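Local structure of uncharacterized protein with cystatin-like fold (Methylibium petroleiphilum PM1, 3G16) at residues R103-E109 / E119-A125; F35-H41 / F52-I58; M12-R17 / I75-D81; T3-L7 / F110-S114. The protein is of unknown function but, as a SnoaL-like member of the NTF2 clan with a cystatin-like fold, may bind or transform a small molecule in the hollow of its sheet. All coordinates share one frame. Where two conformers were deposited one is given. Residues are numbered along the deposited sequence.

Contact 4 opens first, at T3-L7, and contact 3 follows at M12-R17 in helix 9-24. Contact 2 then opens and closes early (F35-H41 with F52-I58), joining a short hairpin to the start of helix 55-69; it is nested inside the loop that contact 3 closes at I75-D81, where helix 9-24 packs on an outermost strand. Contact 1 opens at R103, but contact 4 closes at F110-S114 before contact 1 closes at E119-A125, so these two cross while contact 3 remains nested in contact 4. Contacts 1 and 2 meet through I120 N and V40 O in the shared sheet; M12, V15 and I16 of contact 3 touch F110 of contact 4.

Contact 1 (R103-E109 / E119-A125); sequences RGAECVE and EIRAFYA
Two extended strands, 103-109 and 119-124, run antiparallel (164°, axes 4.5 Å apart). E119 pairs with E109: E109 N donates to E119 O (2.9 Å), while E119 N to E109 O is weak (3.4 Å). I120 lies opposite V108, CG1 to V108 CG2 4.3 Å. R121 exchanges 2.9 Å bonds with C107 (N to O both ways), and its m, t, m side chain sets NH1 3.0 Å from E109 OE2 and 2.8 Å from E119 OE2. The long side chain thus salt-bridges two carboxylates; R118 also pairs with E109, and E90 of the second subunit with R121. In this hairpin of the cystatin-like fold, small A122 faces E106, whose carboxylate bonds Y20 on the helix side of the sheet. F123 and A105 form a hydrogen-bonded pair (F123 N to A105 O 2.8 Å, A105 N to F123 O 3.0 Å), the F123 ring turned to the second subunit. Opposite Y124, G104 is needed: a CB would strike F123 O. A125 N donates to R103 O at 2.8 Å.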
# COMPACT_ATOMS: atom_id res chain seq x y z
N ARG A 103 9.05 4.85 -4.87
CA ARG A 103 8.09 3.78 -5.08
C ARG A 103 7.15 3.71 -3.89
O ARG A 103 7.45 4.14 -2.79
CB ARG A 103 8.81 2.48 -5.29
CG ARG A 103 9.80 2.57 -6.45
CD ARG A 103 10.18 1.22 -6.91
NE ARG A 103 11.42 1.12 -7.71
CZ ARG A 103 11.50 0.89 -9.02
NH1 ARG A 103 10.42 0.82 -9.78
NH2 ARG A 103 12.68 0.69 -9.58
N GLY A 104 5.99 3.16 -4.11
CA GLY A 104 4.98 3.03 -3.08
C GLY A 104 3.82 2.17 -3.46
O GLY A 104 3.84 1.51 -4.51
N ALA A 105 2.78 2.21 -2.65
CA ALA A 105 1.55 1.48 -2.95
C ALA A 105 0.40 2.31 -2.44
O ALA A 105 0.57 3.14 -1.54
CB ALA A 105 1.57 0.09 -2.33
N GLU A 106 -0.76 2.11 -3.05
CA GLU A 106 -1.93 2.86 -2.61
C GLU A 106 -3.19 2.05 -2.67
O GLU A 106 -3.33 1.16 -3.51
CB GLU A 106 -2.09 4.14 -3.38
CG GLU A 106 -2.36 3.97 -4.89
CD GLU A 106 -2.10 5.27 -5.67
OE1 GLU A 106 -1.41 6.15 -5.17
OE2 GLU A 106 -2.55 5.33 -6.84
N CYS A 107 -4.10 2.34 -1.74
CA CYS A 107 -5.44 1.74 -1.73
C CYS A 107 -6.37 2.68 -2.44
O CYS A 107 -6.30 3.91 -2.22
CB CYS A 107 -5.91 1.56 -0.31
SG CYS A 107 -4.92 0.30 0.59
N VAL A 108 -7.24 2.13 -3.29
CA VAL A 108 -8.18 2.92 -4.08
C VAL A 108 -9.57 2.44 -3.80
O VAL A 108 -9.85 1.23 -3.97
CB VAL A 108 -7.85 2.76 -5.58
CG1 VAL A 108 -8.81 3.55 -6.46
CG2 VAL A 108 -6.41 3.17 -5.89
N GLU A 109 -10.46 3.33 -3.37
CA GLU A 109 -11.86 3.00 -3.21
C GLU A 109 -12.66 3.55 -4.37
O GLU A 109 -12.49 4.70 -4.74
CB GLU A 109 -12.45 3.60 -1.94
CG GLU A 109 -11.79 3.14 -0.65
CD GLU A 109 -12.52 3.60 0.58
OE1 GLU A 109 -13.45 4.40 0.50
OE2 GLU A 109 -12.06 3.15 1.67
N GLU A 119 -11.62 7.72 -3.38
CA GLU A 119 -10.55 7.96 -2.41
C GLU A 119 -9.32 7.17 -2.79
O GLU A 119 -9.43 6.04 -3.25
CB GLU A 119 -11.02 7.50 -1.03
CG GLU A 119 -10.05 7.79 0.10
CD GLU A 119 -10.64 7.48 1.45
OE1 GLU A 119 -11.58 8.21 1.87
OE2 GLU A 119 -10.23 6.49 2.07
N ILE A 120 -8.15 7.77 -2.52
CA ILE A 120 -6.85 7.09 -2.70
C ILE A 120 -6.05 7.34 -1.43
O ILE A 120 -6.03 8.49 -0.93
CB ILE A 120 -6.07 7.55 -3.94
CG1 ILE A 120 -6.92 7.37 -5.21
CG2 ILE A 120 -4.72 6.81 -4.01
CD1 ILE A 120 -6.24 7.87 -6.47
N ARG A 121 -5.45 6.30 -0.87
CA ARG A 121 -4.59 6.40 0.33
C ARG A 121 -3.24 5.85 -0.07
O ARG A 121 -3.13 4.66 -0.33
CB ARG A 121 -5.21 5.62 1.48
CG ARG A 121 -6.60 6.10 1.88
CD ARG A 121 -7.10 5.47 3.16
NE ARG A 121 -7.18 4.02 3.15
CZ ARG A 121 -8.17 3.33 2.61
NH1 ARG A 121 -9.18 3.92 1.98
NH2 ARG A 121 -8.18 2.01 2.70
N ALA A 122 -2.20 6.72 -0.07
CA ALA A 122 -0.88 6.30 -0.55
C ALA A 122 0.16 6.17 0.56
O ALA A 122 0.17 6.93 1.53
CB ALA A 122 -0.35 7.30 -1.59
N PHE A 123 1.02 5.18 0.35
CA PHE A 123 2.08 4.76 1.29
C PHE A 123 3.36 4.67 0.50
O PHE A 123 3.32 4.40 -0.71
CB PHE A 123 1.74 3.42 1.90
CG PHE A 123 0.39 3.42 2.57
CD1 PHE A 123 0.24 3.80 3.88
CD2 PHE A 123 -0.75 3.14 1.86
CE1 PHE A 123 -1.02 3.86 4.50
CE2 PHE A 123 -2.02 3.18 2.45
CZ PHE A 123 -2.13 3.54 3.77
N TYR A 124 4.49 4.83 1.17
CA TYR A 124 5.78 4.91 0.50
C TYR A 124 6.78 3.88 0.90
O TYR A 124 6.82 3.46 2.06
CB TYR A 124 6.44 6.26 0.80
CG TYR A 124 5.76 7.51 0.31
CD1 TYR A 124 4.78 7.50 -0.69
CD2 TYR A 124 6.19 8.75 0.78
CE1 TYR A 124 4.21 8.72 -1.17
CE2 TYR A 124 5.64 9.94 0.30
CZ TYR A 124 4.66 9.90 -0.65
OH TYR A 124 4.13 11.06 -1.15
N ALA A 125 7.68 3.54 -0.04
CA ALA A 125 8.85 2.74 0.28
C ALA A 125 9.92 3.67 0.86
O ALA A 125 11.02 3.81 0.30
CB ALA A 125 9.39 2.05 -0.99
O HOH W 1 -14.03 6.89 1.48
O HOH W 2 -10.89 0.90 2.18

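Contact 2 (F35-H41 / F52-I58); sequences FVPEAVH and FRGAAQI
Four backbone hydrogen bonds fix the register. H41 and F52 form an antiparallel hydrogen-bonded pair, F52 N to H41 O 2.8 Å and H41 N to F52 O 3.0 Å; V40 and R53 follow as a non-hydrogen-bonded pair, with V40 CA 3.3 Å from F52 O. Beyond them G54 N donates to A39 O at 2.7 Å and A55 N to P37 O at 2.9 Å. A water adds a further link, giving a hydrogen to P37 O (2.8 Å) and accepting one from A56 N (3.0 Å). V36 to A39 is a type I turn closed by A39 N to V36 O (3.0 Å), and P37, with phi near -55°, suits its second position. G54 is the helix N-cap, and its phi of 106° calls for glycine; its O receives I58 N at 3.0 Å.

Packing completes the joint. A55, small enough to approach closely, sets CB 3.6 Å from F35 CB. I58 (m, t) lays CD1 over the face of the F35 ring, a CH-pi contact 4.2 Å from the centroid, and brings CG1 to 4.0 Å from H41 CB. The hairpin of strands 39-42 and 52-53 thus leads straight into helix 55-69, while V40 bonds I120 on strand 116-124 and Y19 of helix 9-24 covers F35, H41 and I58.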
# COMPACT_ATOMS: atom_id res chain seq x y z
N PHE A 35 -12.65 10.50 -11.27
CA PHE A 35 -13.06 10.63 -9.88
C PHE A 35 -14.44 11.19 -9.67
O PHE A 35 -14.91 11.98 -10.48
CB PHE A 35 -12.15 11.68 -9.20
CG PHE A 35 -10.71 11.28 -9.07
CD1 PHE A 35 -10.29 10.48 -8.01
CD2 PHE A 35 -9.75 11.68 -9.98
CE1 PHE A 35 -8.97 10.10 -7.88
CE2 PHE A 35 -8.43 11.29 -9.86
CZ PHE A 35 -8.03 10.52 -8.80
N VAL A 36 -15.06 10.85 -8.56
CA VAL A 36 -16.20 11.65 -8.10
C VAL A 36 -15.61 13.05 -7.75
O VAL A 36 -14.47 13.15 -7.30
CB VAL A 36 -16.96 11.05 -6.90
CG1 VAL A 36 -17.46 9.63 -7.26
CG2 VAL A 36 -16.10 10.98 -5.68
N PRO A 37 -16.38 14.12 -7.92
CA PRO A 37 -15.83 15.47 -7.69
C PRO A 37 -15.20 15.69 -6.33
O PRO A 37 -14.19 16.42 -6.23
CB PRO A 37 -17.03 16.39 -7.92
CG PRO A 37 -17.98 15.59 -8.75
CD PRO A 37 -17.76 14.14 -8.46
N GLU A 38 -15.77 15.09 -5.31
CA GLU A 38 -15.31 15.26 -3.95
C GLU A 38 -14.21 14.29 -3.52
O GLU A 38 -13.89 14.23 -2.32
CB GLU A 38 -16.52 15.16 -3.00
CG GLU A 38 -17.17 13.77 -2.81
CD GLU A 38 -18.17 13.28 -3.91
OE1 GLU A 38 -18.31 13.88 -4.98
OE2 GLU A 38 -18.84 12.24 -3.63
N ALA A 39 -13.65 13.52 -4.45
CA ALA A 39 -12.64 12.55 -4.09
C ALA A 39 -11.48 13.21 -3.34
O ALA A 39 -11.10 14.35 -3.63
CB ALA A 39 -12.08 11.88 -5.35
N VAL A 40 -10.92 12.45 -2.41
CA VAL A 40 -9.76 12.91 -1.61
C VAL A 40 -8.61 11.93 -1.81
O VAL A 40 -8.79 10.70 -1.81
CB VAL A 40 -10.09 13.06 -0.13
CG1 VAL A 40 -8.87 13.62 0.65
CG2 VAL A 40 -11.29 14.01 0.08
N HIS A 41 -7.41 12.46 -1.98
CA HIS A 41 -6.16 11.67 -2.01
C HIS A 41 -5.40 11.97 -0.72
O HIS A 41 -5.17 13.15 -0.36
CB HIS A 41 -5.28 12.10 -3.17
CG HIS A 41 -4.28 11.07 -3.63
ND1 HIS A 41 -3.44 10.36 -2.79
CD2 HIS A 41 -3.95 10.71 -4.88
CE1 HIS A 41 -2.65 9.59 -3.54
NE2 HIS A 41 -2.94 9.77 -4.82
N PHE A 52 -5.15 15.98 -0.62
CA PHE A 52 -5.63 16.71 -1.82
C PHE A 52 -7.16 16.58 -1.82
O PHE A 52 -7.72 15.48 -2.00
CB PHE A 52 -5.06 16.16 -3.12
CG PHE A 52 -3.57 16.27 -3.29
CD1 PHE A 52 -2.78 17.03 -2.44
CD2 PHE A 52 -2.99 15.73 -4.41
CE1 PHE A 52 -1.43 17.17 -2.68
CE2 PHE A 52 -1.64 15.88 -4.65
CZ PHE A 52 -0.85 16.60 -3.80
N ARG A 53 -7.85 17.68 -1.63
CA ARG A 53 -9.30 17.66 -1.47
C ARG A 53 -10.04 18.02 -2.74
O ARG A 53 -10.09 19.19 -3.12
CB ARG A 53 -9.70 18.63 -0.38
CG ARG A 53 -9.10 18.35 0.98
CD ARG A 53 -9.25 19.62 1.86
NE ARG A 53 -8.78 19.43 3.24
CZ ARG A 53 -7.52 19.45 3.60
NH1 ARG A 53 -6.51 19.74 2.73
NH2 ARG A 53 -7.29 19.26 4.92
N GLY A 54 -10.58 17.00 -3.39
CA GLY A 54 -11.36 17.17 -4.58
C GLY A 54 -10.63 16.76 -5.83
O GLY A 54 -9.40 16.91 -5.97
N ALA A 55 -11.37 16.20 -6.79
CA ALA A 55 -10.77 15.76 -8.04
C ALA A 55 -9.95 16.85 -8.73
O ALA A 55 -8.90 16.58 -9.31
CB ALA A 55 -11.90 15.27 -8.96
N ALA A 56 -10.50 18.07 -8.75
CA ALA A 56 -9.83 19.16 -9.47
C ALA A 56 -8.47 19.46 -8.85
O ALA A 56 -7.53 19.87 -9.53
CB ALA A 56 -10.71 20.44 -9.48
N GLN A 57 -8.39 19.33 -7.55
CA GLN A 57 -7.15 19.59 -6.81
C GLN A 57 -6.12 18.49 -7.05
O GLN A 57 -4.92 18.76 -7.22
CB GLN A 57 -7.44 19.76 -5.33
CG GLN A 57 -8.07 21.11 -4.98
CD GLN A 57 -9.35 21.41 -5.75
OE1 GLN A 57 -10.43 20.81 -5.46
NE2 GLN A 57 -9.26 22.31 -6.74
N ILE A 58 -6.56 17.23 -7.02
CA ILE A 58 -5.66 16.13 -7.34
C ILE A 58 -5.08 16.39 -8.72
O ILE A 58 -3.86 16.33 -8.91
CB ILE A 58 -6.47 14.80 -7.30
CG1 ILE A 58 -6.97 14.48 -5.88
CG2 ILE A 58 -5.61 13.66 -7.84
CD1 ILE A 58 -8.01 13.33 -5.82
O HOH W 3 -13.31 18.52 -7.90

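Contact 3 (M12-R17 / I75-D81); sequences MEKVIR and IDALVID
Helix 12-17 lies across strand 75-81 at 141°, its axis 10.1 Å away, a gap filled by side chains with no hydrogen bond between the segments. I75, L78 and I80 rise toward the helix as three bumps. I80 fits between M12 and E13: its CG2 meets the selenomethionine methyl M12 CE at 3.5 Å, and its CD1 meets E13 CB at 3.7 Å. The branched L78 (t, p) fills the next hollow, CD1 against I16 CD1 (3.9 Å) and CD2 against E13 CG (3.8 Å). A classic beta bulge, D76 and A77 both facing E90, shifts the strand's alternation so that I75 and L78, three residues apart, share this face; such helix-on-sheet packing builds the NTF2-like cone. I75 (m, t) puts CD1 3.9 Å from I16 CG2 and 4.0 Å from R17 NH1. R17 reaches back along the helix to E13 (NE to OE2 2.8 Å), so its guanidinium lies as a flat lid over L78 CD2, 4.0 Å from NH2.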
# COMPACT_ATOMS: atom_id res chain seq x y z
N MSE A 12 -12.99 -1.18 -13.34
CA MSE A 12 -12.09 -0.54 -12.37
C MSE A 12 -10.70 -0.37 -12.95
O MSE A 12 -10.08 0.68 -12.83
CB MSE A 12 -12.07 -1.33 -11.05
CG MSE A 12 -13.33 -1.09 -10.26
SE MSE A 12 -13.22 -1.91 -8.49
CE MSE A 12 -13.63 -3.57 -9.05
N GLU A 13 -10.24 -1.39 -13.66
CA GLU A 13 -8.92 -1.29 -14.28
C GLU A 13 -8.89 -0.15 -15.29
O GLU A 13 -7.90 0.57 -15.37
CB GLU A 13 -8.54 -2.59 -14.97
CG GLU A 13 -7.19 -2.54 -15.56
CD GLU A 13 -6.69 -3.87 -16.06
OE1 GLU A 13 -7.35 -4.89 -15.77
OE2 GLU A 13 -5.63 -3.88 -16.75
N LYS A 14 -9.94 -0.00 -16.08
CA LYS A 14 -10.01 1.03 -17.10
C LYS A 14 -9.93 2.42 -16.48
O LYS A 14 -9.20 3.28 -16.99
CB LYS A 14 -11.26 0.88 -17.97
CG LYS A 14 -11.13 -0.30 -18.92
CD LYS A 14 -12.44 -0.67 -19.61
CE LYS A 14 -12.37 -2.05 -20.26
NZ LYS A 14 -13.64 -2.60 -20.51
N VAL A 15 -10.67 2.66 -15.40
CA VAL A 15 -10.58 3.96 -14.75
C VAL A 15 -9.18 4.23 -14.19
O VAL A 15 -8.62 5.32 -14.36
CB VAL A 15 -11.62 4.06 -13.63
CG1 VAL A 15 -11.47 5.33 -12.79
CG2 VAL A 15 -13.05 4.01 -14.23
N ILE A 16 -8.58 3.23 -13.55
CA ILE A 16 -7.25 3.39 -12.98
C ILE A 16 -6.21 3.69 -14.07
O ILE A 16 -5.40 4.61 -13.93
CB ILE A 16 -6.89 2.15 -12.17
CG1 ILE A 16 -7.63 2.20 -10.83
CG2 ILE A 16 -5.34 2.06 -11.98
CD1 ILE A 16 -7.61 0.85 -10.03
N ARG A 17 -6.27 2.96 -15.16
CA ARG A 17 -5.28 3.20 -16.18
C ARG A 17 -5.50 4.58 -16.88
O ARG A 17 -4.53 5.26 -17.29
CB ARG A 17 -5.27 2.07 -17.21
CG ARG A 17 -4.80 0.73 -16.61
CD ARG A 17 -4.46 -0.29 -17.72
NE ARG A 17 -4.07 -1.57 -17.14
CZ ARG A 17 -2.86 -1.88 -16.66
NH1 ARG A 17 -1.83 -1.02 -16.66
NH2 ARG A 17 -2.68 -3.11 -16.17
N ILE A 75 2.48 1.86 -13.26
CA ILE A 75 1.70 0.91 -12.50
C ILE A 75 2.52 -0.37 -12.52
O ILE A 75 2.72 -0.95 -13.59
CB ILE A 75 0.32 0.66 -13.11
CG1 ILE A 75 -0.54 1.94 -13.09
CG2 ILE A 75 -0.36 -0.52 -12.43
CD1 ILE A 75 -1.92 1.80 -13.77
N ASP A 76 3.02 -0.77 -11.37
CA ASP A 76 3.87 -1.94 -11.26
C ASP A 76 3.13 -3.21 -10.85
O ASP A 76 3.55 -4.32 -11.19
CB ASP A 76 5.00 -1.65 -10.28
CG ASP A 76 5.78 -0.41 -10.64
OD1 ASP A 76 5.89 -0.08 -11.85
OD2 ASP A 76 6.31 0.23 -9.73
N ALA A 77 2.07 -3.06 -10.09
CA ALA A 77 1.20 -4.18 -9.73
C ALA A 77 -0.17 -3.62 -9.54
O ALA A 77 -0.33 -2.48 -9.09
CB ALA A 77 1.69 -4.93 -8.44
N LEU A 78 -1.19 -4.38 -9.85
CA LEU A 78 -2.57 -3.92 -9.78
C LEU A 78 -3.43 -5.04 -9.20
O LEU A 78 -3.50 -6.12 -9.79
CB LEU A 78 -3.04 -3.49 -11.17
CG LEU A 78 -4.45 -3.00 -11.30
CD1 LEU A 78 -4.80 -1.89 -10.27
CD2 LEU A 78 -4.62 -2.54 -12.77
N VAL A 79 -4.05 -4.81 -8.05
CA VAL A 79 -4.84 -5.79 -7.34
C VAL A 79 -6.27 -5.26 -7.32
O VAL A 79 -6.50 -4.16 -6.86
CB VAL A 79 -4.36 -5.90 -5.88
CG1 VAL A 79 -5.13 -6.94 -5.09
CG2 VAL A 79 -2.84 -6.25 -5.84
N ILE A 80 -7.20 -5.99 -7.91
CA ILE A 80 -8.57 -5.53 -8.05
C ILE A 80 -9.55 -6.48 -7.38
O ILE A 80 -9.54 -7.69 -7.64
CB ILE A 80 -8.97 -5.28 -9.53
CG1 ILE A 80 -8.04 -4.25 -10.16
CG2 ILE A 80 -10.47 -4.86 -9.60
CD1 ILE A 80 -8.16 -4.22 -11.67
N ASP A 81 -10.38 -5.91 -6.51
CA ASP A 81 -11.33 -6.69 -5.69
C ASP A 81 -12.78 -6.30 -6.05
O ASP A 81 -13.32 -5.28 -5.58
CB ASP A 81 -11.03 -6.47 -4.21
CG ASP A 81 -11.80 -7.39 -3.28
OD1 ASP A 81 -12.86 -7.92 -3.65
OD2 ASP A 81 -11.32 -7.57 -2.15

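Contact 4 (T3-L7 / F110-S114); sequences TAPTL and FDRAS
Neither segment is a regular helix, and only the first residues of 110-114 are strand. A4 to L7 is extended, P5 at phi/psi -60°/141° and L7 at -79°/140°; it runs past F110-A113 at 121°, closest at P5 and R112, whose CA atoms are 5.4 Å apart. After D111 the chain turns through R112 and A113, both with helical angles, and S114 N donates to D111 O at 3.2 Å; S114 OG bonds D111 OD2 at 2.6 Å, tightening the bend. R112 (m, t, t) does most of the work. Its long arm carries NH1 to P5 O (2.9 Å), a carbonyl that the extended chain leaves accessible, and NH1 also donates to a water (2.9 Å) that hydrogen-bonds T6 OG1 at 2.8 Å. A4 CB sits over one guanidinium face, 3.7 Å from R112 CD, while P5 CD packs on R112 CB at 3.8 Å. L7 (m, t) points toward F110-S114, CD1 3.7 Å from F110 CB and CD2 3.7 Å from R112 O. NH2 of R112 also reaches E83 O. The N-terminal tail is thus strapped across the turn joining hairpin strands 100-111 and 116-124, just before helix 9-24 of the cystatin-like fold begins.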
# COMPACT_ATOMS: atom_id res chain seq x y z
N THR A 3 -29.24 -1.98 -3.42
CA THR A 3 -28.30 -3.04 -3.75
C THR A 3 -27.03 -2.35 -4.26
O THR A 3 -27.08 -1.60 -5.25
CB THR A 3 -28.88 -3.96 -4.83
OG1 THR A 3 -30.14 -4.48 -4.39
CG2 THR A 3 -27.89 -5.10 -5.13
N ALA A 4 -25.91 -2.53 -3.57
CA ALA A 4 -24.65 -1.91 -3.98
C ALA A 4 -24.23 -2.46 -5.33
O ALA A 4 -24.09 -3.67 -5.46
CB ALA A 4 -23.58 -2.21 -2.93
N PRO A 5 -24.04 -1.60 -6.35
CA PRO A 5 -23.58 -2.17 -7.64
C PRO A 5 -22.24 -2.89 -7.53
O PRO A 5 -21.33 -2.40 -6.86
CB PRO A 5 -23.38 -0.93 -8.54
CG PRO A 5 -24.36 0.08 -7.92
CD PRO A 5 -24.30 -0.15 -6.47
N THR A 6 -22.12 -4.02 -8.24
CA THR A 6 -20.84 -4.68 -8.40
C THR A 6 -20.22 -4.14 -9.68
O THR A 6 -20.76 -4.33 -10.77
CB THR A 6 -21.01 -6.19 -8.50
OG1 THR A 6 -21.51 -6.63 -7.25
CG2 THR A 6 -19.68 -6.88 -8.79
N LEU A 7 -19.12 -3.44 -9.51
CA LEU A 7 -18.33 -2.97 -10.64
C LEU A 7 -17.50 -4.15 -11.15
O LEU A 7 -16.96 -4.92 -10.34
CB LEU A 7 -17.38 -1.86 -10.25
CG LEU A 7 -18.06 -0.64 -9.68
CD1 LEU A 7 -17.03 0.43 -9.29
CD2 LEU A 7 -19.12 -0.03 -10.62
N PHE A 110 -13.57 2.72 -4.91
CA PHE A 110 -14.52 3.17 -5.89
C PHE A 110 -15.85 3.52 -5.27
O PHE A 110 -16.29 2.93 -4.28
CB PHE A 110 -14.72 2.09 -6.96
CG PHE A 110 -13.61 2.06 -7.96
CD1 PHE A 110 -12.41 1.40 -7.65
CD2 PHE A 110 -13.70 2.70 -9.16
CE1 PHE A 110 -11.38 1.40 -8.56
CE2 PHE A 110 -12.66 2.68 -10.07
CZ PHE A 110 -11.51 2.04 -9.76
N ASP A 111 -16.47 4.51 -5.88
CA ASP A 111 -17.89 4.82 -5.67
C ASP A 111 -18.65 3.88 -6.62
O ASP A 111 -18.63 4.06 -7.83
CB ASP A 111 -18.18 6.27 -6.04
CG ASP A 111 -19.63 6.61 -6.02
OD1 ASP A 111 -20.33 6.29 -5.04
OD2 ASP A 111 -20.11 7.19 -6.99
N ARG A 112 -19.34 2.91 -6.05
CA ARG A 112 -20.09 1.92 -6.85
C ARG A 112 -21.21 2.56 -7.67
O ARG A 112 -21.51 2.07 -8.75
CB ARG A 112 -20.69 0.86 -5.97
CG ARG A 112 -19.68 -0.01 -5.21
CD ARG A 112 -20.42 -0.78 -4.13
NE ARG A 112 -19.60 -1.68 -3.31
CZ ARG A 112 -19.39 -2.95 -3.58
NH1 ARG A 112 -19.86 -3.52 -4.68
NH2 ARG A 112 -18.68 -3.71 -2.73
N ALA A 113 -21.77 3.66 -7.16
CA ALA A 113 -22.91 4.31 -7.80
C ALA A 113 -22.52 5.05 -9.07
O ALA A 113 -23.41 5.35 -9.87
CB ALA A 113 -23.58 5.29 -6.80
N SER A 114 -21.24 5.34 -9.28
CA SER A 114 -20.78 6.02 -10.48
C SER A 114 -19.71 5.27 -11.25
O SER A 114 -19.51 5.55 -12.42
CB SER A 114 -20.26 7.44 -10.15
OG SER A 114 -19.06 7.35 -9.39
O HOH W 4 -19.55 -6.36 -5.20